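PDB 5JSC: putative acyl-CoA dehydrogenase from Burkholderia xenovorans, which binds flavin-adenine dinucleotide in a four-chain assembly and has the three-domain fold of the acyl-CoA dehydrogenase family. Local coordinates for residues A35-E38 and A39-A43; C57-L60 and V61-L64; V91-L94 and R95-L98; G358-G361 and V362-G365. All blocks are in the same frame, centred on the assembly; numbering follows the deposited sequence.

Contact 1 (A35-E38 and A39-A43); sequences AGIE and AWCRA
Ala39, Trp40, Cys41 and Arg42 give their backbone N-H groups to the carbonyl oxygens of Ala35, Gly36, Ile37 and Glu38, four successive alpha-helical i to i+4 bonds within helix 28-44 of the N-terminal domain. On the outer side of this helix Glu38 and Arg42, one turn apart, form a salt bridge in which Glu38 OE2 lies 2.7 Å from Arg42 NE. The carboxylate does not meet the guanidinium in its plane. It comes in over one face, with the two planes 82° apart, and Glu38 CG sits 3.6 Å above the guanidinium centre. A bend at chi2 of Glu38 (62°) folds the acid back over the arginine, whose own chain runs extended from CG to NE. The second carboxylate oxygen, OE1, is hydrogen-bonded to His101 NE2 on helix 88-101, so the acid bridges a surface arginine and a neighbouring helix. On the inner side the contacts are apolar and looser: Ile37 CD1 approaches Trp40 CE3 obliquely at 4.3 Å, and the indole ring also meets Trp69 edge-to-face. With OE1 and OE2 each engaged, rotation of the Glu38 carboxylate should be restricted. The approach over a guanidinium face suggests that charge attraction, more than a straight N-H bond, ties the acid to Arg42.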
loop_
_atom_site.group_PDB
_atom_site.type_symbol
_atom_site.label_atom_id
_atom_site.label_comp_id
_atom_site.label_asym_id
_atom_site.label_seq_id
_atom_site.Cartn_x
_atom_site.Cartn_y
_atom_site.Cartn_z
ATOM N N ALA C 35 5.532 1.536 35.106
ATOM C CA ALA C 35 4.812 2.504 35.926
ATOM C C ALA C 35 5.753 3.581 36.445
ATOM O O ALA C 35 5.390 4.766 36.494
ATOM C CB ALA C 35 4.107 1.796 37.081
ATOM N N GLY C 36 6.971 3.189 36.824
ATOM C CA GLY C 36 7.912 4.151 37.367
ATOM C C GLY C 36 8.359 5.178 36.346
ATOM O O GLY C 36 8.412 6.376 36.645
ATOM N N ILE C 37 8.680 4.733 35.126
ATOM C CA ILE C 37 9.133 5.711 34.142
ATOM C C ILE C 37 7.962 6.580 33.682
ATOM O O ILE C 37 8.140 7.774 33.421
ATOM C CB ILE C 37 9.873 5.029 32.966
ATOM C CG1 ILE C 37 10.454 6.082 32.019
ATOM C CG2 ILE C 37 8.984 4.044 32.215
ATOM C CD1 ILE C 37 11.512 6.956 32.653
ATOM N N GLU C 38 6.745 6.026 33.626
ATOM C CA GLU C 38 5.582 6.857 33.309
ATOM C C GLU C 38 5.379 7.951 34.350
ATOM O O GLU C 38 5.119 9.113 34.002
ATOM C CB GLU C 38 4.322 5.999 33.186
ATOM C CG GLU C 38 3.018 6.797 33.022
ATOM C CD GLU C 38 2.963 7.665 31.764
ATOM O OE1 GLU C 38 3.711 7.398 30.800
ATOM O OE2 GLU C 38 2.150 8.617 31.737
ATOM N N ALA C 39 5.482 7.601 35.637
ATOM C CA ALA C 39 5.345 8.607 36.681
ATOM C C ALA C 39 6.447 9.656 36.588
ATOM O O ALA C 39 6.198 10.850 36.807
ATOM C CB ALA C 39 5.357 7.941 38.060
ATOM N N TRP C 40 7.677 9.230 36.274
ATOM C CA TRP C 40 8.756 10.194 36.096
ATOM C C TRP C 40 8.430 11.163 34.964
ATOM O O TRP C 40 8.617 12.378 35.098
ATOM C CB TRP C 40 10.089 9.469 35.836
ATOM C CG TRP C 40 11.261 10.433 35.736
ATOM C CD1 TRP C 40 12.089 10.828 36.754
ATOM C CD2 TRP C 40 11.697 11.151 34.570
ATOM N NE1 TRP C 40 13.014 11.737 36.290
ATOM C CE2 TRP C 40 12.794 11.952 34.953
ATOM C CE3 TRP C 40 11.269 11.188 33.241
ATOM C CZ2 TRP C 40 13.464 12.782 34.057
ATOM C CZ3 TRP C 40 11.934 12.017 32.347
ATOM C CH2 TRP C 40 13.020 12.803 32.761
ATOM N N CYS C 41 7.909 10.643 33.851
ATOM C CA CYS C 41 7.541 11.501 32.727
ATOM C C CYS C 41 6.458 12.502 33.106
ATOM O O CYS C 41 6.539 13.681 32.738
ATOM C CB CYS C 41 7.069 10.648 31.556
ATOM S SG CYS C 41 8.387 9.754 30.743
ATOM N N ARG C 42 5.421 12.048 33.815
ATOM C CA ARG C 42 4.317 12.941 34.161
ATOM C C ARG C 42 4.766 14.056 35.087
ATOM O O ARG C 42 4.209 15.158 35.049
ATOM C CB ARG C 42 3.176 12.152 34.799
ATOM C CG ARG C 42 2.348 11.383 33.793
ATOM C CD ARG C 42 1.326 10.476 34.451
ATOM N NE ARG C 42 0.502 9.815 33.442
ATOM C CZ ARG C 42 -0.137 8.662 33.616
ATOM N NH1 ARG C 42 -0.857 8.152 32.623
ATOM N NH2 ARG C 42 -0.048 8.010 34.766
ATOM N N ALA C 43 5.771 13.796 35.915
ATOM C CA ALA C 43 6.221 14.783 36.882
ATOM C C ALA C 43 7.337 15.680 36.366
ATOM O O ALA C 43 7.512 16.784 36.896
ATOM C CB ALA C 43 6.692 14.087 38.158
#

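Contact 2 (C57-L60 and V61-L64); sequences CRRL and VREL
The carbonyl oxygen of Arg58 is gripped twice, by the backbone N-H of Arg62 at 3.1 Å and by a water that donates to Arg58 O at 2.9 Å. The first is an ordinary i to i+4 bond of helix 53-66, an alpha helix of the N-terminal domain. In the conformer described, one of two for this residue, the Arg62 chain bends at chi3 (-62°) and lays one guanidinium face back over the helix: Arg58 O is 3.6 Å and Arg59 CA 3.4 Å from its plane, both offset toward its rim. The same water also accepts a weak bond from Arg62 NH1, a detail that is doubtful in view of the second conformer. One residue further on, Arg59 and Glu63 run side by side and point the same way. They touch through Arg59 CG and Glu63 OE2, 3.4 Å apart, while the charges stay further off, with Arg59 NE 4.5 Å from OE2. This is attraction at a distance and falls short of a salt bridge. The inward side is apolar: Leu60 packs on Leu104 and Ala108 of helix 103-122, and Leu64 on Trp40 of helix 28-44. Leu64 also folds over the carbonyl that holds its backbone; its N bonds to Leu60 O at 2.8 Å while its CG lies 3.3 Å from the same oxygen.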
loop_
_atom_site.group_PDB
_atom_site.type_symbol
_atom_site.label_atom_id
_atom_site.label_comp_id
_atom_site.label_asym_id
_atom_site.label_seq_id
_atom_site.Cartn_x
_atom_site.Cartn_y
_atom_site.Cartn_z
ATOM N N CYS C 57 19.311 18.719 26.622
ATOM C CA CYS C 57 19.910 17.378 26.639
ATOM C C CYS C 57 20.739 17.177 27.895
ATOM O O CYS C 57 20.636 16.158 28.583
ATOM C CB CYS C 57 20.796 17.164 25.398
ATOM S SG CYS C 57 22.275 16.026 25.578
ATOM N N ARG C 58 21.588 18.162 28.201
ATOM C CA ARG C 58 22.431 18.066 29.389
ATOM C C ARG C 58 21.586 17.916 30.648
ATOM O O ARG C 58 21.886 17.081 31.513
ATOM C CB ARG C 58 23.330 19.297 29.503
ATOM C CG ARG C 58 24.440 19.387 28.465
ATOM C CD ARG C 58 25.285 20.624 28.721
ATOM N NE ARG C 58 26.601 20.546 28.094
ATOM C CZ ARG C 58 26.978 21.253 27.038
ATOM N NH1 ARG C 58 26.138 22.110 26.469
ATOM N NH2 ARG C 58 28.207 21.111 26.552
ATOM N N ARG C 59 20.524 18.715 30.764
ATOM C CA ARG C 59 19.665 18.644 31.939
ATOM C C ARG C 59 18.967 17.295 32.023
ATOM O O ARG C 59 18.893 16.691 33.101
ATOM C CB ARG C 59 18.654 19.791 31.894
ATOM C CG ARG C 59 17.680 19.842 33.041
ATOM C CD ARG C 59 16.914 21.173 33.041
ATOM N NE ARG C 59 16.048 21.338 31.872
ATOM C CZ ARG C 59 16.291 22.161 30.849
ATOM N NH1 ARG C 59 17.384 22.915 30.831
ATOM N NH2 ARG C 59 15.433 22.235 29.840
ATOM N N LEU C 60 18.474 16.794 30.888
ATOM C CA LEU C 60 17.770 15.516 30.876
ATOM C C LEU C 60 18.692 14.366 31.260
ATOM O O LEU C 60 18.289 13.470 32.013
ATOM C CB LEU C 60 17.147 15.276 29.500
ATOM C CG LEU C 60 15.886 16.093 29.219
ATOM C CD1 LEU C 60 15.568 16.061 27.734
ATOM C CD2 LEU C 60 14.707 15.559 30.037
ATOM N N VAL C 61 19.934 14.376 30.763
ATOM C CA VAL C 61 20.880 13.316 31.125
ATOM C C VAL C 61 21.129 13.326 32.629
ATOM O O VAL C 61 21.119 12.273 33.282
ATOM C CB VAL C 61 22.193 13.454 30.330
ATOM C CG1 VAL C 61 23.263 12.509 30.890
ATOM C CG2 VAL C 61 21.961 13.160 28.847
ATOM N N ARG C 62 21.350 14.516 33.201
ATOM C CA ARG C 62 21.566 14.603 34.642
ATOM C C ARG C 62 20.350 14.110 35.420
ATOM O O ARG C 62 20.498 13.374 36.408
ATOM C CB ARG C 62 21.915 16.039 35.035
ATOM C CG ARG C 62 23.196 16.558 34.405
ATOM C CD ARG C 62 23.612 17.901 34.999
ATOM N NE ARG C 62 22.619 18.950 34.768
ATOM C CZ ARG C 62 22.754 19.929 33.879
ATOM N NH1 ARG C 62 23.846 20.001 33.130
ATOM N NH2 ARG C 62 21.800 20.841 33.740
ATOM N N GLU C 63 19.145 14.510 35.001
ATOM C CA GLU C 63 17.932 14.147 35.731
ATOM C C GLU C 63 17.632 12.661 35.604
ATOM O O GLU C 63 17.286 12.001 36.592
ATOM C CB GLU C 63 16.746 14.963 35.220
ATOM C CG GLU C 63 16.822 16.448 35.505
ATOM C CD GLU C 63 15.660 17.204 34.894
ATOM O OE1 GLU C 63 14.899 16.599 34.105
ATOM O OE2 GLU C 63 15.508 18.404 35.199
ATOM N N LEU C 64 17.707 12.130 34.383
ATOM C CA LEU C 64 17.495 10.701 34.196
ATOM C C LEU C 64 18.536 9.903 34.965
ATOM O O LEU C 64 18.223 8.859 35.551
ATOM C CB LEU C 64 17.545 10.355 32.708
ATOM C CG LEU C 64 16.352 10.818 31.866
ATOM C CD1 LEU C 64 16.707 10.755 30.394
ATOM C CD2 LEU C 64 15.120 9.976 32.155
HETATM O O HOH W 1 24.800 17.120 31.724
#

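Contact 3 (V91-L94 and R95-L98); sequences VCLL and RETL. With EDO (1,2-ethanediol), chain O.
Leu93 O accepts two hydrogen bonds from a single residue: Thr97 gives it both the backbone N-H, at 3.0 Å from N, and the side-chain hydroxyl, with OG1 2.8 Å away. The two donors reach the oxygen from opposite faces of its carbonyl plane. The N-H comes in tilted 34° from that plane, the hydroxyl 22°. What brings the hydroxyl round is the first torsion of Thr97 (chi1 -53°), which sets OG1 beside its own backbone N and leaves the methyl CG2 anti to that N. A buried hydroxyl is thereby satisfied inside its own helix. That helix, 88-101, runs through the interior of the N-terminal helical domain and also faces the C-terminal helices. Cys92 and Leu93 pack on helix 298-325, Leu98 on helix 103-122, and the charged side chains are answered from those surroundings, Arg95 NE by a salt bridge to Asp106 OD1 and Arg95 NH1 by Ser264 OG. Glu96 is extended beyond CG; its OE2 forms a salt bridge with Arg274 NE and its OE1 a hydrogen bond with Tyr319 OH. A 1,2-ethanediol, probably taken up from the crystallisation liquor, spans the same carboxylate: its O1 donates to Glu96 OE1 at 2.8 Å and its O2 to Glu96 OE2 at 2.9 Å. Arg274 NH2 binds the diol as well, and the carbon C2 of the diol rests 3.6 Å from Leu93 CD2.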
loop_
_atom_site.group_PDB
_atom_site.type_symbol
_atom_site.label_atom_id
_atom_site.label_comp_id
_atom_site.label_asym_id
_atom_site.label_seq_id
_atom_site.Cartn_x
_atom_site.Cartn_y
_atom_site.Cartn_z
ATOM N N VAL C 91 15.174 -1.472 28.559
ATOM C CA VAL C 91 15.592 -0.340 27.729
ATOM C C VAL C 91 14.483 0.046 26.754
ATOM O O VAL C 91 14.205 1.237 26.539
ATOM C CB VAL C 91 16.902 -0.659 26.986
ATOM C CG1 VAL C 91 17.215 0.455 25.980
ATOM C CG2 VAL C 91 18.052 -0.807 27.979
ATOM N N CYS C 92 13.811 -0.953 26.179
ATOM C CA CYS C 92 12.724 -0.674 25.246
ATOM C C CYS C 92 11.548 0.012 25.938
ATOM O O CYS C 92 10.988 0.978 25.404
ATOM C CB CYS C 92 12.282 -1.970 24.566
ATOM S SG CYS C 92 13.460 -2.523 23.312
ATOM N N LEU C 93 11.150 -0.469 27.120
ATOM C CA LEU C 93 10.058 0.192 27.830
ATOM C C LEU C 93 10.421 1.629 28.190
ATOM O O LEU C 93 9.558 2.520 28.175
ATOM C CB LEU C 93 9.689 -0.602 29.090
ATOM C CG LEU C 93 8.915 -1.901 28.850
ATOM C CD1 LEU C 93 8.879 -2.747 30.133
ATOM C CD2 LEU C 93 7.509 -1.599 28.375
ATOM N N LEU C 94 11.688 1.874 28.541
ATOM C CA LEU C 94 12.114 3.238 28.854
ATOM C C LEU C 94 12.017 4.139 27.629
ATOM O O LEU C 94 11.432 5.226 27.692
ATOM C CB LEU C 94 13.536 3.236 29.415
ATOM C CG LEU C 94 13.684 2.565 30.788
ATOM C CD1 LEU C 94 15.152 2.466 31.156
ATOM C CD2 LEU C 94 12.909 3.337 31.863
ATOM N N ARG C 95 12.585 3.706 26.496
ATOM C CA ARG C 95 12.500 4.534 25.293
ATOM C C ARG C 95 11.060 4.689 24.823
ATOM O O ARG C 95 10.645 5.785 24.416
ATOM C CB ARG C 95 13.359 3.945 24.173
ATOM C CG ARG C 95 14.844 4.178 24.344
ATOM C CD ARG C 95 15.559 4.060 22.990
ATOM N NE ARG C 95 15.304 5.217 22.123
ATOM C CZ ARG C 95 15.918 5.428 20.961
ATOM N NH1 ARG C 95 16.821 4.558 20.513
ATOM N NH2 ARG C 95 15.640 6.519 20.250
ATOM N N GLU C 96 10.282 3.605 24.854
ATOM C CA GLU C 96 8.882 3.704 24.443
ATOM C C GLU C 96 8.139 4.748 25.271
ATOM O O GLU C 96 7.453 5.621 24.722
ATOM C CB GLU C 96 8.190 2.345 24.557
ATOM C CG GLU C 96 6.755 2.418 24.102
ATOM C CD GLU C 96 5.945 1.187 24.424
ATOM O OE1 GLU C 96 6.510 0.082 24.530
ATOM O OE2 GLU C 96 4.710 1.323 24.560
ATOM N N THR C 97 8.277 4.686 26.599
ATOM C CA THR C 97 7.555 5.622 27.455
ATOM C C THR C 97 8.085 7.038 27.297
ATOM O O THR C 97 7.305 7.991 27.201
ATOM C CB THR C 97 7.649 5.175 28.910
ATOM O OG1 THR C 97 7.222 3.814 29.002
ATOM C CG2 THR C 97 6.766 6.046 29.816
ATOM N N LEU C 98 9.406 7.201 27.261
ATOM C CA LEU C 98 9.963 8.539 27.085
ATOM C C LEU C 98 9.520 9.147 25.762
ATOM O O LEU C 98 9.049 10.289 25.722
ATOM C CB LEU C 98 11.486 8.494 27.175
ATOM C CG LEU C 98 12.053 8.305 28.581
ATOM C CD1 LEU C 98 13.529 7.925 28.488
ATOM C CD2 LEU C 98 11.863 9.554 29.431
HETATM C C1 EDO O . 4.228 -2.515 25.278
HETATM O O1 EDO O . 4.333 -1.608 24.184
HETATM C C2 EDO O . 4.350 -1.756 26.591
HETATM O O2 EDO O . 3.599 -0.542 26.521
#

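Contact 4 (G358-G361 and V362-G365); sequences GGMG and VQSG. With FAD (flavin-adenine dinucleotide), chain T.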
loop_
_atom_site.group_PDB
_atom_site.type_symbol
_atom_site.label_atom_id
_atom_site.label_comp_id
_atom_site.label_asym_id
_atom_site.label_seq_id
_atom_site.Cartn_x
_atom_site.Cartn_y
_atom_site.Cartn_z
ATOM N N GLY C 358 -6.945 17.776 10.712
ATOM C CA GLY C 358 -7.184 18.833 9.740
ATOM C C GLY C 358 -6.081 19.876 9.753
ATOM O O GLY C 358 -4.893 19.563 9.907
ATOM N N GLY C 359 -6.480 21.144 9.601
ATOM C CA GLY C 359 -5.498 22.217 9.559
ATOM C C GLY C 359 -4.620 22.259 10.794
ATOM O O GLY C 359 -3.416 22.533 10.709
ATOM N N MET C 360 -5.201 21.963 11.959
ATOM C CA MET C 360 -4.429 21.944 13.192
ATOM C C MET C 360 -3.323 20.899 13.156
ATOM O O MET C 360 -2.335 21.023 13.891
ATOM C CB MET C 360 -5.368 21.681 14.364
ATOM C CG MET C 360 -4.762 21.921 15.706
ATOM S SD MET C 360 -6.080 21.918 16.921
ATOM C CE MET C 360 -6.918 23.446 16.503
ATOM N N GLY C 361 -3.462 19.882 12.310
ATOM C CA GLY C 361 -2.438 18.855 12.206
ATOM C C GLY C 361 -1.098 19.352 11.699
ATOM O O GLY C 361 -0.074 18.694 11.939
ATOM N N VAL C 362 -1.072 20.478 10.984
ATOM C CA VAL C 362 0.184 21.058 10.520
ATOM C C VAL C 362 0.514 22.345 11.259
ATOM O O VAL C 362 1.454 23.050 10.879
ATOM C CB VAL C 362 0.188 21.290 8.993
ATOM C CG1 VAL C 362 0.122 19.961 8.233
ATOM C CG2 VAL C 362 -0.946 22.233 8.557
ATOM N N GLN C 363 -0.230 22.672 12.314
ATOM C CA GLN C 363 0.060 23.874 13.079
ATOM C C GLN C 363 1.280 23.629 13.961
ATOM O O GLN C 363 1.354 22.616 14.667
ATOM C CB GLN C 363 -1.146 24.277 13.923
ATOM C CG GLN C 363 -0.921 25.540 14.721
ATOM C CD GLN C 363 -2.144 25.953 15.507
ATOM O OE1 GLN C 363 -3.030 25.141 15.775
ATOM N NE2 GLN C 363 -2.199 27.221 15.878
ATOM N N SER C 364 2.232 24.556 13.915
ATOM C CA SER C 364 3.501 24.370 14.603
ATOM C C SER C 364 3.283 24.171 16.092
ATOM O O SER C 364 2.530 24.914 16.730
ATOM C CB SER C 364 4.409 25.576 14.366
ATOM O OG SER C 364 4.679 25.716 12.987
ATOM N N GLY C 365 3.943 23.157 16.643
ATOM C CA GLY C 365 3.934 22.927 18.067
ATOM C C GLY C 365 2.791 22.085 18.587
ATOM O O GLY C 365 2.796 21.739 19.773
HETATM P PA FAD T . -11.992 19.022 10.007
HETATM O O1A FAD T . -13.153 19.568 9.249
HETATM O O2A FAD T . -12.171 18.915 11.505
HETATM O O5B FAD T . -11.620 17.615 9.391
HETATM C C5B FAD T . -10.626 16.800 10.044
HETATM C C4B FAD T . -10.399 15.612 9.145
HETATM O O4B FAD T . -11.615 14.842 9.077
HETATM C C3B FAD T . -10.120 15.945 7.686
HETATM O O3B FAD T . -8.771 16.347 7.456
HETATM C C2B FAD T . -10.481 14.630 6.992
HETATM O O2B FAD T . -9.380 13.724 7.029
HETATM C C1B FAD T . -11.637 14.112 7.864
HETATM N N9A FAD T . -12.968 14.244 7.276
HETATM C C8A FAD T . -13.593 15.404 6.902
HETATM N N7A FAD T . -14.831 15.239 6.503
HETATM C C5A FAD T . -15.034 13.871 6.616
HETATM C C6A FAD T . -16.153 13.057 6.367
HETATM N N6A FAD T . -17.327 13.522 5.916
HETATM N N1A FAD T . -16.029 11.731 6.598
HETATM C C2A FAD T . -14.858 11.263 7.043
HETATM N N3A FAD T . -13.735 11.935 7.312
HETATM C C4A FAD T . -13.891 13.245 7.084
HETATM N N1 FAD T . -9.379 27.864 4.752
HETATM C C2 FAD T . -9.901 28.997 4.201
HETATM O O2 FAD T . -11.102 29.280 4.294
HETATM N N3 FAD T . -9.083 29.853 3.507
HETATM C C4 FAD T . -7.731 29.680 3.283
HETATM O O4 FAD T . -7.084 30.553 2.721
HETATM C C4X FAD T . -7.189 28.470 3.838
HETATM N N5 FAD T . -5.903 28.263 3.726
HETATM C C5X FAD T . -5.354 27.195 4.417
HETATM C C6 FAD T . -3.964 27.056 4.441
HETATM C C7 FAD T . -3.353 26.074 5.212
HETATM C C7M FAD T . -1.848 25.978 5.245
HETATM C C8 FAD T . -4.147 25.196 5.964
HETATM C C8M FAD T . -3.520 24.125 6.821
HETATM C C9 FAD T . -5.530 25.322 5.929
HETATM C C9A FAD T . -6.141 26.314 5.168
HETATM N N10 FAD T . -7.535 26.532 5.202
HETATM C C10 FAD T . -8.087 27.622 4.571
HETATM C "C1'" FAD T . -8.383 25.651 6.017
HETATM C "C2'" FAD T . -8.631 24.282 5.391
HETATM O "O2'" FAD T . -9.501 24.394 4.263
HETATM C "C3'" FAD T . -9.250 23.349 6.433
HETATM O "O3'" FAD T . -8.233 23.076 7.391
HETATM C "C4'" FAD T . -9.778 22.026 5.878
HETATM O "O4'" FAD T . -10.952 22.272 5.100
HETATM C "C5'" FAD T . -10.076 21.017 6.968
HETATM O "O5'" FAD T . -10.985 21.627 7.910
HETATM P P FAD T . -10.584 21.460 9.465
HETATM O O1P FAD T . -9.197 21.911 9.732
HETATM O O2P FAD T . -11.619 22.185 10.277
HETATM O O3P FAD T . -10.690 19.892 9.723
#
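The pocket for flavin-adenine dinucleotide is lined in part by Gly358, Gly359 and Val362, which face the bound molecule. Gly359 N gives its hydrogen to the phosphate oxygen O1P at 2.8 Å, along a nearly straight N-H...O line of 167°. Just before it Gly358, at positive phi (63°), turns the chain out of helix 332-356 and brings its bare CA to 3.7 Å from O3P, the oxygen that bridges the two phosphates. After that turn comes a short 3-10 segment: Val362 N bonds to Gly359 O and Gln363 N to Met360 O, each at 3.1 Å. In both, the donor stands above the carbonyl plane, 73° out of it at Met360 O, so neither N-H points at a lone pair. Val362 CG2, placed between the backbone N and carbonyl carbon, packs on Gly359 O at 3.3 Å and meets the flavin ring methyl C8M at 3.6 Å. On the other side of the segment Met360 and Gln363 lie alongside each other, with Met360 CG 3.7 Å from Gln363 OE1. The site lies at a subunit boundary. Met360 packs on Trp177 of the second subunit and Gln363 on Asp221 of that subunit, while Glu386 and Ser153 of the second subunit hydrogen-bond the dinucleotide.

In the fold
Along the chain the contacts come in the order 1, 2, 3 and 4. The first three lie on separate helices of the N-terminal domain, 28-44, 53-66 and 88-101, with centres about 11 to 16 Å apart, and all three touch. Trp40 of contact 1 reaches Leu60 of contact 2, Cys41 meets Leu98 of contact 3, and Leu64 and Leu98 join contacts 2 and 3, so one apolar core is shared by the three helices. Contact 4 belongs to the C-terminal domain, about 27 to 29 Å away between centres and touching none of the others. There the chain meets flavin-adenine dinucleotide and the second subunit, whereas contacts 1 to 3 pack the N-terminal helices together, contact 3 buried and the others partly at the surface.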